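Polysaccharide deacetylase (Streptococcus pyogenes, PDB 6DQ3) removes N-acetyl groups from the cell wall linkage unit of streptococcal rhamnopolysaccharides, as a zinc-dependent deacetylase of carbohydrate esterase family 4. Local coordinates at residues Ile170-Gly175 against Asp179-Ile184. Residues are numbered along the deposited sequence; the frame is centred on the assembly and turned at random.
With ZN (zinc ion), chain I; ACT (acetate ion), chain C.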
ATOM      1  N   ILE A 170       2.500  -6.923   4.222  1.00 29.26           N
ATOM      2  CA  ILE A 170       1.068  -7.135   4.384  1.00 29.52           C
ATOM      3  C   ILE A 170       0.440  -5.846   4.895  1.00 26.43           C
ATOM      4  O   ILE A 170       1.054  -5.088   5.655  1.00 28.63           O
ATOM      5  CB  ILE A 170       0.763  -8.318   5.341  1.00 31.89           C
ATOM      6  CG1 ILE A 170      -0.747  -8.535   5.482  1.00 26.66           C
ATOM      7  CG2 ILE A 170       1.412  -8.073   6.703  1.00 28.87           C
ATOM      8  CD1 ILE A 170      -1.118  -9.778   6.264  1.00 29.75           C
ATOM      9  N   ALA A 171      -0.782  -5.581   4.436  1.00 27.85           N
ATOM     10  CA  ALA A 171      -1.645  -4.552   5.008  1.00 25.19           C
ATOM     11  C   ALA A 171      -2.819  -5.261   5.676  1.00 26.33           C
ATOM     12  O   ALA A 171      -3.519  -6.039   5.026  1.00 25.87           O
ATOM     13  CB  ALA A 171      -2.146  -3.577   3.938  1.00 24.82           C
ATOM     14  N   TYR A 172      -3.027  -5.010   6.966  1.00 28.91           N
ATOM     15  CA  TYR A 172      -4.109  -5.684   7.687  1.00 28.03           C
ATOM     16  C   TYR A 172      -5.452  -5.081   7.291  1.00 28.30           C
ATOM     17  O   TYR A 172      -5.584  -3.850   7.257  1.00 26.30           O
ATOM     18  CB  TYR A 172      -3.899  -5.575   9.198  1.00 26.16           C
ATOM     19  CG  TYR A 172      -2.505  -5.993   9.588  1.00 24.46           C
ATOM     20  CD1 TYR A 172      -2.077  -7.297   9.385  1.00 26.66           C
ATOM     21  CD2 TYR A 172      -1.606  -5.081  10.114  1.00 27.20           C
ATOM     22  CE1 TYR A 172      -0.805  -7.677   9.698  1.00 26.44           C
ATOM     23  CE2 TYR A 172      -0.328  -5.458  10.444  1.00 29.99           C
ATOM     24  CZ  TYR A 172       0.069  -6.757  10.230  1.00 26.28           C
ATOM     25  OH  TYR A 172       1.344  -7.146  10.550  1.00 26.56           O
ATOM     26  N   PRO A 173      -6.458  -5.900   6.969  1.00 26.89           N
ATOM     27  CA  PRO A 173      -7.761  -5.340   6.586  1.00 21.33           C
ATOM     28  C   PRO A 173      -8.319  -4.429   7.668  1.00 28.49           C
ATOM     29  O   PRO A 173      -8.402  -4.800   8.843  1.00 28.73           O
ATOM     30  CB  PRO A 173      -8.633  -6.581   6.366  1.00 25.24           C
ATOM     31  CG  PRO A 173      -7.647  -7.623   5.914  1.00 25.34           C
ATOM     32  CD  PRO A 173      -6.397  -7.355   6.733  1.00 25.39           C
ATOM     33  N   SER A 174      -8.689  -3.221   7.254  1.00 25.66           N
ATOM     34  CA  SER A 174      -9.248  -2.192   8.127  1.00 29.18           C
ATOM     35  C   SER A 174      -8.288  -1.785   9.238  1.00 25.62           C
ATOM     36  O   SER A 174      -8.693  -1.133  10.209  1.00 27.02           O
ATOM     37  CB  SER A 174     -10.587  -2.657   8.710  1.00 28.61           C
ATOM     38  OG  SER A 174     -11.519  -2.886   7.665  1.00 32.60           O
ATOM     39  N   GLY A 175      -7.010  -2.125   9.092  1.00 22.02           N
ATOM     40  CA  GLY A 175      -6.022  -1.766  10.081  1.00 25.58           C
ATOM     41  C   GLY A 175      -6.136  -2.511  11.390  1.00 30.59           C
ATOM     42  O   GLY A 175      -5.544  -2.086  12.382  1.00 27.23           O
ATOM     43  N   ASP A 179      -1.938  -9.032  18.999  1.00 27.90           N
ATOM     44  CA  ASP A 179      -0.609  -9.599  19.197  1.00 29.77           C
ATOM     45  C   ASP A 179      -0.441 -10.854  18.355  1.00 27.15           C
ATOM     46  O   ASP A 179       0.601 -11.048  17.715  1.00 30.09           O
ATOM     47  CB  ASP A 179      -0.346  -9.882  20.687  1.00 27.46           C
ATOM     48  CG  ASP A 179      -1.470 -10.645  21.378  1.00 32.03           C
ATOM     49  OD1 ASP A 179      -2.365 -11.193  20.709  1.00 29.67           O
ATOM     50  OD2 ASP A 179      -1.451 -10.692  22.626  1.00 29.23           O
ATOM     51  N   THR A 180      -1.484 -11.685  18.296  1.00 25.87           N
ATOM     52  CA  THR A 180      -1.436 -12.919  17.517  1.00 27.76           C
ATOM     53  C   THR A 180      -1.185 -12.640  16.037  1.00 27.28           C
ATOM     54  O   THR A 180      -0.375 -13.322  15.398  1.00 26.79           O
ATOM     55  CB  THR A 180      -2.741 -13.699  17.715  1.00 30.92           C
ATOM     56  OG1 THR A 180      -2.782 -14.237  19.046  1.00 32.92           O
ATOM     57  CG2 THR A 180      -2.860 -14.824  16.705  1.00 32.39           C
ATOM     58  N   THR A 181      -1.881 -11.651  15.469  1.00 28.18           N
ATOM     59  CA  THR A 181      -1.651 -11.296  14.069  1.00 30.96           C
ATOM     60  C   THR A 181      -0.166 -11.057  13.805  1.00 30.49           C
ATOM     61  O   THR A 181       0.401 -11.575  12.837  1.00 28.78           O
ATOM     62  CB  THR A 181      -2.449 -10.043  13.691  1.00 28.24           C
ATOM     63  OG1 THR A 181      -3.810 -10.171  14.115  1.00 31.49           O
ATOM     64  CG2 THR A 181      -2.407  -9.801  12.178  1.00 26.78           C
ATOM     65  N   LEU A 182       0.478 -10.259  14.659  1.00 27.58           N
ATOM     66  CA  LEU A 182       1.860  -9.869  14.408  1.00 27.98           C
ATOM     67  C   LEU A 182       2.816 -11.032  14.624  1.00 31.86           C
ATOM     68  O   LEU A 182       3.810 -11.168  13.901  1.00 29.99           O
ATOM     69  CB  LEU A 182       2.234  -8.695  15.303  1.00 32.84           C
ATOM     70  CG  LEU A 182       1.303  -7.489  15.187  1.00 33.46           C
ATOM     71  CD1 LEU A 182       1.681  -6.456  16.246  1.00 38.76           C
ATOM     72  CD2 LEU A 182       1.338  -6.891  13.790  1.00 33.94           C
ATOM     73  N   GLN A 183       2.543 -11.879  15.620  1.00 31.51           N
ATOM     74  CA  GLN A 183       3.373 -13.060  15.817  1.00 33.60           C
ATOM     75  C   GLN A 183       3.287 -13.980  14.605  1.00 31.04           C
ATOM     76  O   GLN A 183       4.304 -14.496  14.131  1.00 28.40           O
ATOM     77  CB  GLN A 183       2.954 -13.792  17.097  1.00 35.01           C
ATOM     78  CG  GLN A 183       3.145 -12.976  18.384  1.00 37.95           C
ATOM     79  CD  GLN A 183       2.308 -13.482  19.554  1.00 44.47           C
ATOM     80  OE1 GLN A 183       1.581 -14.466  19.437  1.00 43.94           O
ATOM     81  NE2 GLN A 183       2.411 -12.802  20.688  1.00 41.35           N
ATOM     82  N   ILE A 184       2.080 -14.170  14.068  1.00 29.95           N
ATOM     83  CA  ILE A 184       1.905 -15.054  12.920  1.00 32.98           C
ATOM     84  C   ILE A 184       2.577 -14.462  11.684  1.00 29.69           C
ATOM     85  O   ILE A 184       3.292 -15.159  10.956  1.00 30.93           O
ATOM     86  CB  ILE A 184       0.407 -15.317  12.674  1.00 30.65           C
ATOM     87  CG1 ILE A 184      -0.176 -16.176  13.800  1.00 36.02           C
ATOM     88  CG2 ILE A 184       0.204 -15.985  11.324  1.00 34.15           C
ATOM     89  CD1 ILE A 184      -1.691 -16.308  13.765  1.00 38.41           C
TER
HETATM   90 ZN    ZN I 407      -3.855 -11.985  22.001  1.00 35.72          ZN
HETATM   91  C   ACT C 401      -7.852  -1.551   4.310  1.00 29.91           C
HETATM   92  O   ACT C 401      -7.942  -1.134   3.137  1.00 30.40           O
HETATM   93  OXT ACT C 401      -8.390  -2.577   4.768  1.00 30.72           O
HETATM   94  CH3 ACT C 401      -7.030  -0.769   5.203  1.00 28.82           C
HETATM   95  O   HOH W   1      -2.845 -13.523  23.246  1.00 32.14           O
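Tyr172 lays its ring against Thr181 and Leu182 where strand 169-171 runs through a loop into helix 179-187, the first half of a beta-alpha-beta crossover completed by strand 192-198 in the deacetylase fold. Two methyl groups of the helix meet the ring obliquely. Thr181 CG2 lies 3.6 Å from Tyr172 CE1, the two side chains passing in opposite directions; this methyl stands anti to the backbone N of Thr181, and OG1, beside that N, is hydrogen-bonded to Gln148 OE1 and Asn178 OD1. Leu182 crosses the tyrosine at about a right angle, and its CD2 comes up to the phenol end, 3.3 Å from Tyr172 OH. Tyr172 CZ is 3.8 Å from the same Leu182 CD2. No hydrogen bond joins the two segments; the buried phenol oxygen is bonded instead to Leu208 O. Beyond the ring, the loop turns back on itself, with a hydrogen bond of 2.9 Å from Gly175 N to Tyr172 O. This turn borders the zinc site of Asp78, His133 and His137, the probable catalytic centre as in other family 4 esterases: Pro173 touches His137, and Ala171 O is hydrogen-bonded to His133 ND1. A bound acetate, also held by His15, accepts a nearly straight hydrogen bond (177°) from the backbone N-H of Ser174, with Ser174 N 2.6 Å from acetate OXT.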